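Local structure of acetone carboxylase alpha subunit (Xanthobacter autotrophicus Py2, 5M45) at residues A80-E85 and E489-A494; H175-G180 and I450-S455; G185-G190 and W438-G443. The protein is a manganese-binding member of the hydantoinase B/oxoprolinase family that works as one subunit of an assembly of six protein chains. One frame throughout, in Å; residues are numbered along the deposited sequence.

Overall arrangement
The three contacts cluster on one side of the chain's centre and are nested in sequence, contact 3 inside contact 2 and contact 2 inside contact 1. Centres of contacts 1 and 2 are about 12 Å apart, those of contacts 2 and 3 about 7 Å, and those of contacts 1 and 3 about 16 Å. Contact 2 supplies His175 to the manganese ion; nearest approaches to the metal are about 5 Å for the Met187 side chain of contact 3 and about 7 Å for Ile83 of contact 1. Contacts 2 and 3 share one antiparallel sheet through strands 450-454 and 440-442, while Ala494 O and His451 NE2, 2.8 Å apart, tie contact 1 to contact 2.

Contact 1: A80-E85 and E489-A494; sequences ASPIVE and EIWELA
Pro82 wedges its ring against three side chains of helix 488-494, and different ring atoms serve different partners. CB and CG both approach the CG2 methyl of Ile490; the CB-to-CG2 separation is 3.7 Å, and the two side chains meet at a slant. The ring also serves Ala494: Pro82 CG lies 3.9 Å from Ala494 CB, with CD almost as near to that methyl. The Ile490 CG2 branch is anti to its own backbone N, the placement that brings this methyl to the proline.

Trp491 meets Pro82 and Ile83, the first two residues of the short helix, each from a different direction. Pro82 CB sits over one face of the indole, 4.1 Å from CZ3, whereas Ile83 CG1 comes at the edge, near the ring plane, 4.1 Å from CH2. The Ile83 and Trp491 side chains cross at about a right angle. No hydrogen bond spans the two segments; all four residue contacts are between apolar side chains, and 205 Å² is buried in all.

The proline begins helix 82-85, just after Ser81 at the N-cap. Ser81 OG accepts only a weak capping bond from Ile83 N, 3.4 Å long, but Ser81 O takes a firmer one from Glu85 N.

Trp491 NE1 is spoken for by Met485 O, and the indole also packs on Tyr499 and Arg502 of strand 497-504. Segment 80-85 rests on helix 227-255 through Ala80, Ser81 and Val84, and Ile83 leans on strand 165-175 at His175.

Contact 2: H175-G180 and I450-S455; sequences HVIDTG and IHAVNS. With MN (manganese (II) ion), chain M.
Ile177 reaches strand 450-454 with its CG2 methyl, which stands 3.5 Å from Ala452 O and 4.5 Å from Ala452 CB. That methyl is anti to the backbone N of Ile177, while CG1 (chi1 -60°) takes the place beside the N; the shorter branch therefore makes the contact. Two residues along the strand, Asn454 CB lies 4.3 Å from the carbonyl O of Ile177. Asp178 adds a looser approach, its OD1 at 4.3 Å from Ala452 CB.

The Asp178 carboxylate is held by bonds within and beyond its own segment. OD2 accepts from Gly180 N at 3.0 Å, closing an Asx turn; the donor comes from the anti side, 35° out of the carboxylate plane. Further bonds from Arg225 N to OD2 and between Thr226 OG1 and OD1 hold both oxygens of this buried group.

With CG anti to the backbone N (chi1 176°), the ring of His175 is carried away from that N to the manganese ion, which ND1 binds at 2.3 Å; His150 and Asp153 complete the protein part of the site. Asn454 ND2 lies obliquely off this ring, 4.3 Å from NE2, and the two are not hydrogen-bonded.

Their link is indirect and runs through Ser186, whose OG is hydrogen-bonded to His175 NE2 and to Ile177 O, and whose N donates to Asn454 OD1. The metal on one ring nitrogen and the hydroxyl on the other probably restrain the rotation of the imidazole. Asn454 is thus placed, consistent with a second-shell role, to help position the serine that bonds to the metal ligand.

Contact 3: G185-G190 and W438-G443; sequences GSMATG and WLQGGG
Met187 and Trp438 form a Met-aromatic contact beside a four-stranded antiparallel sheet, in which strand 440-442 pairs with 450-454 and 532-535.

The apolar part is a CH-pi arrangement. The terminal CE methyl lies over the face of the six-membered ring, 3.5 Å from its centroid and only 10° off the ring normal. SD is further off, 4.7 Å from the same centroid at the same small tilt from the normal, so the methyl is the closer contact. Nearer to the backbone, Met187 CG comes within 3.6 Å of Trp438 CD2, at the fusion of the two indole rings. The chain is bent at chi2 (-49°), which places SD; an anti chi3 then sets CE over the ring.

The polar part belongs to Gln440, whose amide addresses both backbone polar atoms of Met187. NE2 donates to Met187 O at 3.2 Å with an N-H...O angle of 150°; the oxygen lies in the plane of the glutamine amide, although the donor stands well above the plane of the carbonyl. In return, Met187 N gives a weak bond to OE1, bent but 2.9 Å long. A second, weak bond from NE2 to Trp438 O ties the amide to its own segment, so NE2 has two acceptors. The chain of Gln440 is extended beyond CG, which carries the amide across to the loop.

Outside the two segments, Phe456 meets the Trp438 indole edge-to-face, and Asn454 OD1 takes a further weak bond from Met187 N. A bound acetate ion, probably from the crystallisation liquor, lies about 3 Å from the nearest Met187 side-chain atom. At Gly185, which has no side chain to intervene, Gln440 OE1 comes to 3.4 Å from Gly185 CA.

Contact 1: A80-E85 and E489-A494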
ATOM      1  N   ALA A  80      -1.990  -3.769  23.435  1.00 13.85           N
ATOM      2  CA  ALA A  80      -0.890  -4.716  23.649  1.00 14.11           C
ATOM      3  C   ALA A  80       0.472  -4.100  23.466  1.00 14.12           C
ATOM      4  O   ALA A  80       1.435  -4.570  24.080  1.00 14.60           O
ATOM      5  CB  ALA A  80      -1.023  -5.929  22.717  1.00 14.43           C
ATOM      6  N   SER A  81       0.568  -3.072  22.643  1.00 13.93           N
ATOM      7  CA  SER A  81       1.842  -2.389  22.374  1.00 14.01           C
ATOM      8  C   SER A  81       2.245  -1.455  23.550  1.00 13.97           C
ATOM      9  O   SER A  81       1.457  -0.571  23.925  1.00 13.54           O
ATOM     10  CB  SER A  81       1.729  -1.525  21.102  1.00 14.07           C
ATOM     11  OG  SER A  81       2.896  -0.701  20.937  1.00 14.39           O
ATOM     12  N   PRO A  82       3.469  -1.630  24.103  1.00 13.95           N
ATOM     13  CA  PRO A  82       3.911  -0.739  25.184  1.00 13.85           C
ATOM     14  C   PRO A  82       4.006   0.745  24.815  1.00 13.40           C
ATOM     15  O   PRO A  82       3.916   1.592  25.687  1.00 13.41           O
ATOM     16  CB  PRO A  82       5.301  -1.253  25.544  1.00 14.33           C
ATOM     17  CG  PRO A  82       5.368  -2.657  25.026  1.00 14.44           C
ATOM     18  CD  PRO A  82       4.366  -2.778  23.907  1.00 14.40           C
ATOM     19  N   ILE A  83       4.176   1.036  23.538  1.00 13.01           N
ATOM     20  CA  ILE A  83       4.199   2.411  23.001  1.00 12.79           C
ATOM     21  C   ILE A  83       2.931   3.172  23.432  1.00 12.75           C
ATOM     22  O   ILE A  83       3.008   4.335  23.873  1.00 12.47           O
ATOM     23  CB  ILE A  83       4.378   2.408  21.475  1.00 12.60           C
ATOM     24  CG1 ILE A  83       5.745   1.805  21.066  1.00 12.66           C
ATOM     25  CG2 ILE A  83       4.245   3.820  20.887  1.00 12.61           C
ATOM     26  CD1 ILE A  83       5.881   1.505  19.578  1.00 12.49           C
ATOM     27  N   VAL A  84       1.788   2.493  23.331  1.00 12.77           N
ATOM     28  CA  VAL A  84       0.499   3.051  23.745  1.00 12.90           C
ATOM     29  C   VAL A  84       0.200   2.814  25.239  1.00 13.78           C
ATOM     30  O   VAL A  84      -0.078   3.761  25.994  1.00 13.59           O
ATOM     31  CB  VAL A  84      -0.629   2.506  22.845  1.00 12.61           C
ATOM     32  CG1 VAL A  84      -2.013   2.938  23.372  1.00 12.65           C
ATOM     33  CG2 VAL A  84      -0.421   2.975  21.396  1.00 12.38           C
ATOM     34  N   GLU A  85       0.281   1.557  25.660  1.00 14.89           N
ATOM     35  CA  GLU A  85      -0.152   1.165  27.006  1.00 16.33           C
ATOM     36  C   GLU A  85       0.694   1.736  28.177  1.00 16.53           C
ATOM     37  O   GLU A  85       0.132   2.131  29.216  1.00 16.65           O
ATOM     38  CB  GLU A  85      -0.219  -0.359  27.095  1.00 17.38           C
ATOM     39  CG  GLU A  85      -0.944  -0.856  28.339  1.00 18.88           C
ATOM     40  CD  GLU A  85      -0.109  -0.895  29.628  1.00 20.30           C
ATOM     41  OE1 GLU A  85      -0.773  -0.783  30.701  1.00 22.60           O
ATOM     42  OE2 GLU A  85       1.148  -1.025  29.594  1.00 21.34           O
ATOM     43  N   GLU A 489      11.653  -4.847  31.531  1.00 13.51           N
ATOM     44  CA  GLU A 489      10.924  -6.115  31.531  1.00 13.73           C
ATOM     45  C   GLU A 489       9.722  -6.083  30.557  1.00 13.56           C
ATOM     46  O   GLU A 489       9.324  -7.144  30.011  1.00 13.68           O
ATOM     47  CB  GLU A 489      10.466  -6.528  32.938  1.00 13.95           C
ATOM     48  CG  GLU A 489      11.636  -6.893  33.861  1.00 14.05           C
ATOM     49  CD  GLU A 489      11.242  -7.229  35.291  1.00 14.29           C
ATOM     50  OE1 GLU A 489      10.149  -6.892  35.762  1.00 14.10           O
ATOM     51  OE2 GLU A 489      12.127  -7.787  35.988  1.00 14.61           O
ATOM     52  N   ILE A 490       9.150  -4.894  30.365  1.00 13.26           N
ATOM     53  CA  ILE A 490       8.058  -4.695  29.409  1.00 13.16           C
ATOM     54  C   ILE A 490       8.579  -4.712  27.942  1.00 12.97           C
ATOM     55  O   ILE A 490       7.990  -5.395  27.086  1.00 12.98           O
ATOM     56  CB  ILE A 490       7.264  -3.392  29.710  1.00 13.10           C
ATOM     57  CG1 ILE A 490       6.576  -3.483  31.068  1.00 13.35           C
ATOM     58  CG2 ILE A 490       6.236  -3.103  28.619  1.00 13.02           C
ATOM     59  CD1 ILE A 490       5.456  -4.509  31.217  1.00 13.50           C
ATOM     60  N   TRP A 491       9.666  -3.989  27.660  1.00 12.75           N
ATOM     61  CA  TRP A 491      10.290  -4.044  26.321  1.00 12.80           C
ATOM     62  C   TRP A 491      10.705  -5.490  25.937  1.00 12.88           C
ATOM     63  O   TRP A 491      10.531  -5.895  24.779  1.00 12.64           O
ATOM     64  CB  TRP A 491      11.477  -3.096  26.175  1.00 12.90           C
ATOM     65  CG  TRP A 491      11.098  -1.621  26.128  1.00 12.98           C
ATOM     66  CD1 TRP A 491      11.533  -0.646  26.957  1.00 13.05           C
ATOM     67  CD2 TRP A 491      10.242  -1.000  25.179  1.00 13.05           C
ATOM     68  NE1 TRP A 491      10.977   0.565  26.601  1.00 13.07           N
ATOM     69  CE2 TRP A 491      10.152   0.365  25.528  1.00 13.01           C
ATOM     70  CE3 TRP A 491       9.489  -1.479  24.092  1.00 13.09           C
ATOM     71  CZ2 TRP A 491       9.394   1.285  24.782  1.00 12.94           C
ATOM     72  CZ3 TRP A 491       8.722  -0.588  23.366  1.00 13.11           C
ATOM     73  CH2 TRP A 491       8.680   0.801  23.717  1.00 12.90           C
ATOM     74  N   GLU A 492      11.155  -6.270  26.924  1.00 13.02           N
ATOM     75  CA  GLU A 492      11.540  -7.669  26.672  1.00 13.40           C
ATOM     76  C   GLU A 492      10.374  -8.585  26.284  1.00 13.77           C
ATOM     77  O   GLU A 492      10.612  -9.617  25.675  1.00 13.88           O
ATOM     78  CB  GLU A 492      12.385  -8.258  27.830  1.00 13.46           C
ATOM     79  CG  GLU A 492      13.815  -7.697  27.843  1.00 13.32           C
ATOM     80  CD  GLU A 492      14.788  -8.401  28.784  1.00 13.47           C
ATOM     81  OE1 GLU A 492      14.465  -9.458  29.417  1.00 13.51           O
ATOM     82  OE2 GLU A 492      15.931  -7.872  28.916  1.00 13.36           O
ATOM     83  N   LEU A 493       9.124  -8.214  26.622  1.00 14.24           N
ATOM     84  CA  LEU A 493       7.936  -8.918  26.145  1.00 14.76           C
ATOM     85  C   LEU A 493       7.568  -8.593  24.693  1.00 14.91           C
ATOM     86  O   LEU A 493       6.815  -9.346  24.053  1.00 15.44           O
ATOM     87  CB  LEU A 493       6.701  -8.571  26.983  1.00 15.03           C
ATOM     88  CG  LEU A 493       6.690  -8.789  28.492  1.00 15.53           C
ATOM     89  CD1 LEU A 493       5.301  -8.392  29.010  1.00 15.68           C
ATOM     90  CD2 LEU A 493       7.016 -10.233  28.891  1.00 15.83           C
ATOM     91  N   ALA A 494       8.041  -7.444  24.204  1.00 14.84           N
ATOM     92  CA  ALA A 494       7.700  -6.949  22.868  1.00 14.58           C
ATOM     93  C   ALA A 494       8.855  -6.969  21.854  1.00 14.32           C
ATOM     94  O   ALA A 494       8.645  -6.494  20.711  1.00 14.19           O
ATOM     95  CB  ALA A 494       7.154  -5.526  22.998  1.00 14.56           C
TER

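Contact 2: H175-G180 and I450-S455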
ATOM      1  N   HIS A 175       0.186   6.043  17.896  1.00 10.87           N
ATOM      2  CA  HIS A 175       1.377   5.613  17.148  1.00 10.75           C
ATOM      3  C   HIS A 175       1.441   4.080  17.132  1.00 10.72           C
ATOM      4  O   HIS A 175       1.586   3.478  18.194  1.00 10.67           O
ATOM      5  CB  HIS A 175       2.677   6.162  17.761  1.00 10.77           C
ATOM      6  CG  HIS A 175       3.905   5.651  17.061  1.00 10.74           C
ATOM      7  ND1 HIS A 175       4.612   6.392  16.143  1.00 10.68           N
ATOM      8  CD2 HIS A 175       4.474   4.417  17.062  1.00 10.83           C
ATOM      9  CE1 HIS A 175       5.582   5.650  15.628  1.00 10.82           C
ATOM     10  NE2 HIS A 175       5.526   4.451  16.175  1.00 10.79           N
ATOM     11  N   VAL A 176       1.321   3.466  15.947  1.00 10.70           N
ATOM     12  CA  VAL A 176       1.398   1.972  15.804  1.00 10.86           C
ATOM     13  C   VAL A 176       2.826   1.533  15.463  1.00 11.06           C
ATOM     14  O   VAL A 176       3.638   2.335  14.941  1.00 11.02           O
ATOM     15  CB  VAL A 176       0.397   1.407  14.774  1.00 10.87           C
ATOM     16  CG1 VAL A 176      -1.023   1.877  15.107  1.00 10.79           C
ATOM     17  CG2 VAL A 176       0.762   1.803  13.319  1.00 10.87           C
ATOM     18  N   ILE A 177       3.135   0.261  15.720  1.00 11.31           N
ATOM     19  CA  ILE A 177       4.504  -0.235  15.583  1.00 11.61           C
ATOM     20  C   ILE A 177       4.991  -0.180  14.119  1.00 11.81           C
ATOM     21  O   ILE A 177       6.122   0.269  13.853  1.00 11.92           O
ATOM     22  CB  ILE A 177       4.695  -1.658  16.181  1.00 11.70           C
ATOM     23  CG1 ILE A 177       4.354  -1.654  17.673  1.00 11.81           C
ATOM     24  CG2 ILE A 177       6.147  -2.166  15.931  1.00 11.79           C
ATOM     25  CD1 ILE A 177       4.226  -3.048  18.283  1.00 12.04           C
ATOM     26  N   ASP A 178       4.167  -0.636  13.178  1.00 12.04           N
ATOM     27  CA  ASP A 178       4.512  -0.577  11.771  1.00 12.19           C
ATOM     28  C   ASP A 178       3.284  -0.511  10.877  1.00 12.29           C
ATOM     29  O   ASP A 178       2.179  -0.952  11.287  1.00 12.09           O
ATOM     30  CB  ASP A 178       5.452  -1.720  11.328  1.00 12.48           C
ATOM     31  CG  ASP A 178       4.712  -3.014  10.920  1.00 12.66           C
ATOM     32  OD1 ASP A 178       4.232  -3.765  11.805  1.00 12.84           O
ATOM     33  OD2 ASP A 178       4.630  -3.319   9.704  1.00 12.95           O
ATOM     34  N   THR A 179       3.500   0.020   9.649  1.00 12.36           N
ATOM     35  CA  THR A 179       2.485   0.079   8.626  1.00 12.55           C
ATOM     36  C   THR A 179       2.898  -0.631   7.332  1.00 12.51           C
ATOM     37  O   THR A 179       2.347  -0.348   6.276  1.00 12.56           O
ATOM     38  CB  THR A 179       2.022   1.540   8.330  1.00 12.71           C
ATOM     39  OG1 THR A 179       3.137   2.414   8.187  1.00 13.12           O
ATOM     40  CG2 THR A 179       1.160   2.053   9.480  1.00 12.90           C
ATOM     41  N   GLY A 180       3.810  -1.592   7.406  1.00 12.58           N
ATOM     42  CA  GLY A 180       4.153  -2.366   6.219  1.00 12.48           C
ATOM     43  C   GLY A 180       4.890  -1.540   5.176  1.00 12.43           C
ATOM     44  O   GLY A 180       4.571  -1.617   3.973  1.00 12.71           O
ATOM     45  N   ILE A 450       5.556 -13.348  12.823  1.00 15.34           N
ATOM     46  CA  ILE A 450       6.068 -12.229  12.083  1.00 14.53           C
ATOM     47  C   ILE A 450       5.950 -10.987  12.965  1.00 13.89           C
ATOM     48  O   ILE A 450       4.905 -10.769  13.612  1.00 14.16           O
ATOM     49  CB  ILE A 450       5.315 -12.059  10.738  1.00 14.42           C
ATOM     50  CG1 ILE A 450       5.645 -13.248   9.801  1.00 14.69           C
ATOM     51  CG2 ILE A 450       5.628 -10.717  10.085  1.00 14.13           C
ATOM     52  CD1 ILE A 450       4.823 -13.296   8.529  1.00 14.69           C
ATOM     53  N   HIS A 451       7.000 -10.168  12.964  1.00 13.15           N
ATOM     54  CA  HIS A 451       7.113  -9.045  13.904  1.00 12.74           C
ATOM     55  C   HIS A 451       8.022  -7.912  13.417  1.00 12.33           C
ATOM     56  O   HIS A 451       8.845  -8.089  12.493  1.00 11.97           O
ATOM     57  CB  HIS A 451       7.643  -9.620  15.251  1.00 12.74           C
ATOM     58  CG  HIS A 451       7.509  -8.706  16.429  1.00 12.63           C
ATOM     59  ND1 HIS A 451       6.295  -8.215  16.873  1.00 12.65           N
ATOM     60  CD2 HIS A 451       8.430  -8.276  17.315  1.00 12.61           C
ATOM     61  CE1 HIS A 451       6.480  -7.499  17.971  1.00 12.68           C
ATOM     62  NE2 HIS A 451       7.774  -7.514  18.253  1.00 12.63           N
ATOM     63  N   ALA A 452       7.852  -6.750  14.057  1.00 12.16           N
ATOM     64  CA  ALA A 452       8.777  -5.629  13.936  1.00 12.13           C
ATOM     65  C   ALA A 452       8.905  -4.946  15.299  1.00 12.10           C
ATOM     66  O   ALA A 452       8.032  -5.078  16.153  1.00 12.19           O
ATOM     67  CB  ALA A 452       8.295  -4.632  12.885  1.00 12.02           C
ATOM     68  N   VAL A 453      10.028  -4.278  15.497  1.00 12.08           N
ATOM     69  CA  VAL A 453      10.293  -3.509  16.722  1.00 12.02           C
ATOM     70  C   VAL A 453      10.573  -2.022  16.393  1.00 11.91           C
ATOM     71  O   VAL A 453      11.005  -1.680  15.265  1.00 11.82           O
ATOM     72  CB  VAL A 453      11.435  -4.105  17.576  1.00 12.06           C
ATOM     73  CG1 VAL A 453      11.110  -5.540  17.947  1.00 12.27           C
ATOM     74  CG2 VAL A 453      12.798  -4.089  16.878  1.00 12.09           C
ATOM     75  N   ASN A 454      10.290  -1.172  17.377  1.00 11.77           N
ATOM     76  CA  ASN A 454      10.534   0.258  17.277  1.00 11.85           C
ATOM     77  C   ASN A 454      10.580   0.832  18.695  1.00 11.92           C
ATOM     78  O   ASN A 454       9.546   1.208  19.243  1.00 11.86           O
ATOM     79  CB  ASN A 454       9.460   0.959  16.442  1.00 11.80           C
ATOM     80  CG  ASN A 454       9.847   2.402  16.088  1.00 11.81           C
ATOM     81  OD1 ASN A 454      10.314   2.674  14.996  1.00 11.74           O
ATOM     82  ND2 ASN A 454       9.634   3.332  17.025  1.00 11.94           N
ATOM     83  N   SER A 455      11.776   0.882  19.288  1.00 12.06           N
ATOM     84  CA  SER A 455      11.908   1.272  20.683  1.00 12.24           C
ATOM     85  C   SER A 455      11.608   2.755  20.891  1.00 12.24           C
ATOM     86  O   SER A 455      12.167   3.635  20.156  1.00 12.20           O
ATOM     87  CB  SER A 455      13.331   1.013  21.207  1.00 12.47           C
ATOM     88  OG  SER A 455      13.436   1.468  22.536  1.00 12.48           O
TER
HETATM   89 MN    MN M 801       4.197   8.525  15.376  1.00 11.33          MN

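Contact 3: G185-G190 and W438-G443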
ATOM      1  N   GLY A 185       9.969  -1.235  10.833  1.00 13.17           N
ATOM      2  CA  GLY A 185       9.978  -0.299  11.960  1.00 13.01           C
ATOM      3  C   GLY A 185       8.978   0.824  11.693  1.00 12.83           C
ATOM      4  O   GLY A 185       8.356   0.859  10.613  1.00 12.77           O
ATOM      5  N   SER A 186       8.846   1.758  12.644  1.00 12.81           N
ATOM      6  CA  SER A 186       7.972   2.933  12.472  1.00 12.68           C
ATOM      7  C   SER A 186       8.665   4.054  11.701  1.00 13.00           C
ATOM      8  O   SER A 186       8.034   4.719  10.876  1.00 13.08           O
ATOM      9  CB  SER A 186       7.504   3.495  13.815  1.00 12.71           C
ATOM     10  OG  SER A 186       7.095   2.521  14.768  1.00 12.59           O
ATOM     11  N   MET A 187       9.960   4.257  11.978  1.00 13.06           N
ATOM     12  CA  MET A 187      10.773   5.355  11.425  1.00 13.41           C
ATOM     13  C   MET A 187      11.687   4.821  10.315  1.00 13.42           C
ATOM     14  O   MET A 187      12.911   4.943  10.344  1.00 13.55           O
ATOM     15  CB  MET A 187      11.626   5.971  12.544  1.00 13.63           C
ATOM     16  CG  MET A 187      10.917   6.266  13.853  1.00 13.65           C
ATOM     17  SD  MET A 187       9.353   7.188  13.706  1.00 13.59           S
ATOM     18  CE  MET A 187       9.026   7.422  15.442  1.00 13.55           C
ATOM     19  N   ALA A 188      11.043   4.178   9.340  1.00 13.50           N
ATOM     20  CA  ALA A 188      11.697   3.215   8.477  1.00 13.56           C
ATOM     21  C   ALA A 188      12.557   3.865   7.375  1.00 13.43           C
ATOM     22  O   ALA A 188      12.273   4.987   6.922  1.00 13.27           O
ATOM     23  CB  ALA A 188      10.632   2.351   7.836  1.00 13.65           C
ATOM     24  N   THR A 189      13.604   3.130   6.997  1.00 13.54           N
ATOM     25  CA  THR A 189      14.464   3.417   5.867  1.00 13.54           C
ATOM     26  C   THR A 189      14.346   2.255   4.868  1.00 13.29           C
ATOM     27  O   THR A 189      13.901   1.163   5.242  1.00 13.14           O
ATOM     28  CB  THR A 189      15.933   3.511   6.275  1.00 13.90           C
ATOM     29  OG1 THR A 189      16.337   2.267   6.875  1.00 14.35           O
ATOM     30  CG2 THR A 189      16.147   4.629   7.275  1.00 14.06           C
ATOM     31  N   GLY A 190      14.779   2.508   3.637  1.00 13.28           N
ATOM     32  CA  GLY A 190      14.751   1.517   2.554  1.00 13.39           C
ATOM     33  C   GLY A 190      14.042   2.031   1.345  1.00 13.39           C
ATOM     34  O   GLY A 190      14.618   2.070   0.259  1.00 13.61           O
ATOM     35  N   TRP A 438      16.468   5.591  16.981  1.00 10.25           N
ATOM     36  CA  TRP A 438      15.320   4.677  16.920  1.00 10.19           C
ATOM     37  C   TRP A 438      15.767   3.235  16.581  1.00 10.46           C
ATOM     38  O   TRP A 438      16.122   2.918  15.414  1.00 10.63           O
ATOM     39  CB  TRP A 438      14.296   5.183  15.886  1.00 10.08           C
ATOM     40  CG  TRP A 438      13.702   6.510  16.208  1.00  9.78           C
ATOM     41  CD1 TRP A 438      14.148   7.739  15.752  1.00  9.67           C
ATOM     42  CD2 TRP A 438      12.571   6.788  17.054  1.00  9.70           C
ATOM     43  NE1 TRP A 438      13.374   8.743  16.257  1.00  9.53           N
ATOM     44  CE2 TRP A 438      12.413   8.207  17.081  1.00  9.63           C
ATOM     45  CE3 TRP A 438      11.719   6.002  17.826  1.00  9.76           C
ATOM     46  CZ2 TRP A 438      11.404   8.844  17.813  1.00  9.63           C
ATOM     47  CZ3 TRP A 438      10.682   6.635  18.574  1.00  9.76           C
ATOM     48  CH2 TRP A 438      10.530   8.061  18.534  1.00  9.67           C
ATOM     49  N   LEU A 439      15.797   2.380  17.608  1.00 10.59           N
ATOM     50  CA  LEU A 439      16.128   0.969  17.447  1.00 10.77           C
ATOM     51  C   LEU A 439      14.976   0.282  16.693  1.00 10.88           C
ATOM     52  O   LEU A 439      13.837   0.330  17.135  1.00 10.83           O
ATOM     53  CB  LEU A 439      16.376   0.286  18.812  1.00 10.86           C
ATOM     54  CG  LEU A 439      16.683  -1.222  18.864  1.00 11.01           C
ATOM     55  CD1 LEU A 439      17.505  -1.596  20.078  1.00 11.12           C
ATOM     56  CD2 LEU A 439      15.431  -2.124  18.803  1.00 11.07           C
ATOM     57  N   GLN A 440      15.294  -0.315  15.555  1.00 10.99           N
ATOM     58  CA  GLN A 440      14.265  -0.916  14.661  1.00 11.26           C
ATOM     59  C   GLN A 440      14.756  -2.226  14.057  1.00 11.40           C
ATOM     60  O   GLN A 440      15.954  -2.493  14.027  1.00 11.47           O
ATOM     61  CB  GLN A 440      13.936   0.047  13.528  1.00 11.15           C
ATOM     62  CG  GLN A 440      13.257   1.334  14.005  1.00 11.14           C
ATOM     63  CD  GLN A 440      13.097   2.342  12.892  1.00 11.09           C
ATOM     64  OE1 GLN A 440      12.132   2.296  12.125  1.00 11.13           O
ATOM     65  NE2 GLN A 440      14.068   3.244  12.768  1.00 11.11           N
ATOM     66  N   GLY A 441      13.822  -3.023  13.572  1.00 11.64           N
ATOM     67  CA  GLY A 441      14.095  -4.318  12.967  1.00 11.82           C
ATOM     68  C   GLY A 441      12.883  -5.211  12.855  1.00 11.99           C
ATOM     69  O   GLY A 441      11.806  -4.875  13.334  1.00 12.07           O
ATOM     70  N   GLY A 442      13.065  -6.370  12.225  1.00 12.25           N
ATOM     71  CA  GLY A 442      11.973  -7.312  12.002  1.00 12.44           C
ATOM     72  C   GLY A 442      12.402  -8.733  11.657  1.00 12.74           C
ATOM     73  O   GLY A 442      13.591  -9.033  11.497  1.00 12.56           O
ATOM     74  N   GLY A 443      11.395  -9.601  11.547  1.00 13.07           N
ATOM     75  CA  GLY A 443      11.580 -11.044  11.318  1.00 13.49           C
ATOM     76  C   GLY A 443      10.677 -11.832  12.256  1.00 13.75           C
ATOM     77  O   GLY A 443       9.546 -11.383  12.559  1.00 13.84           O
TER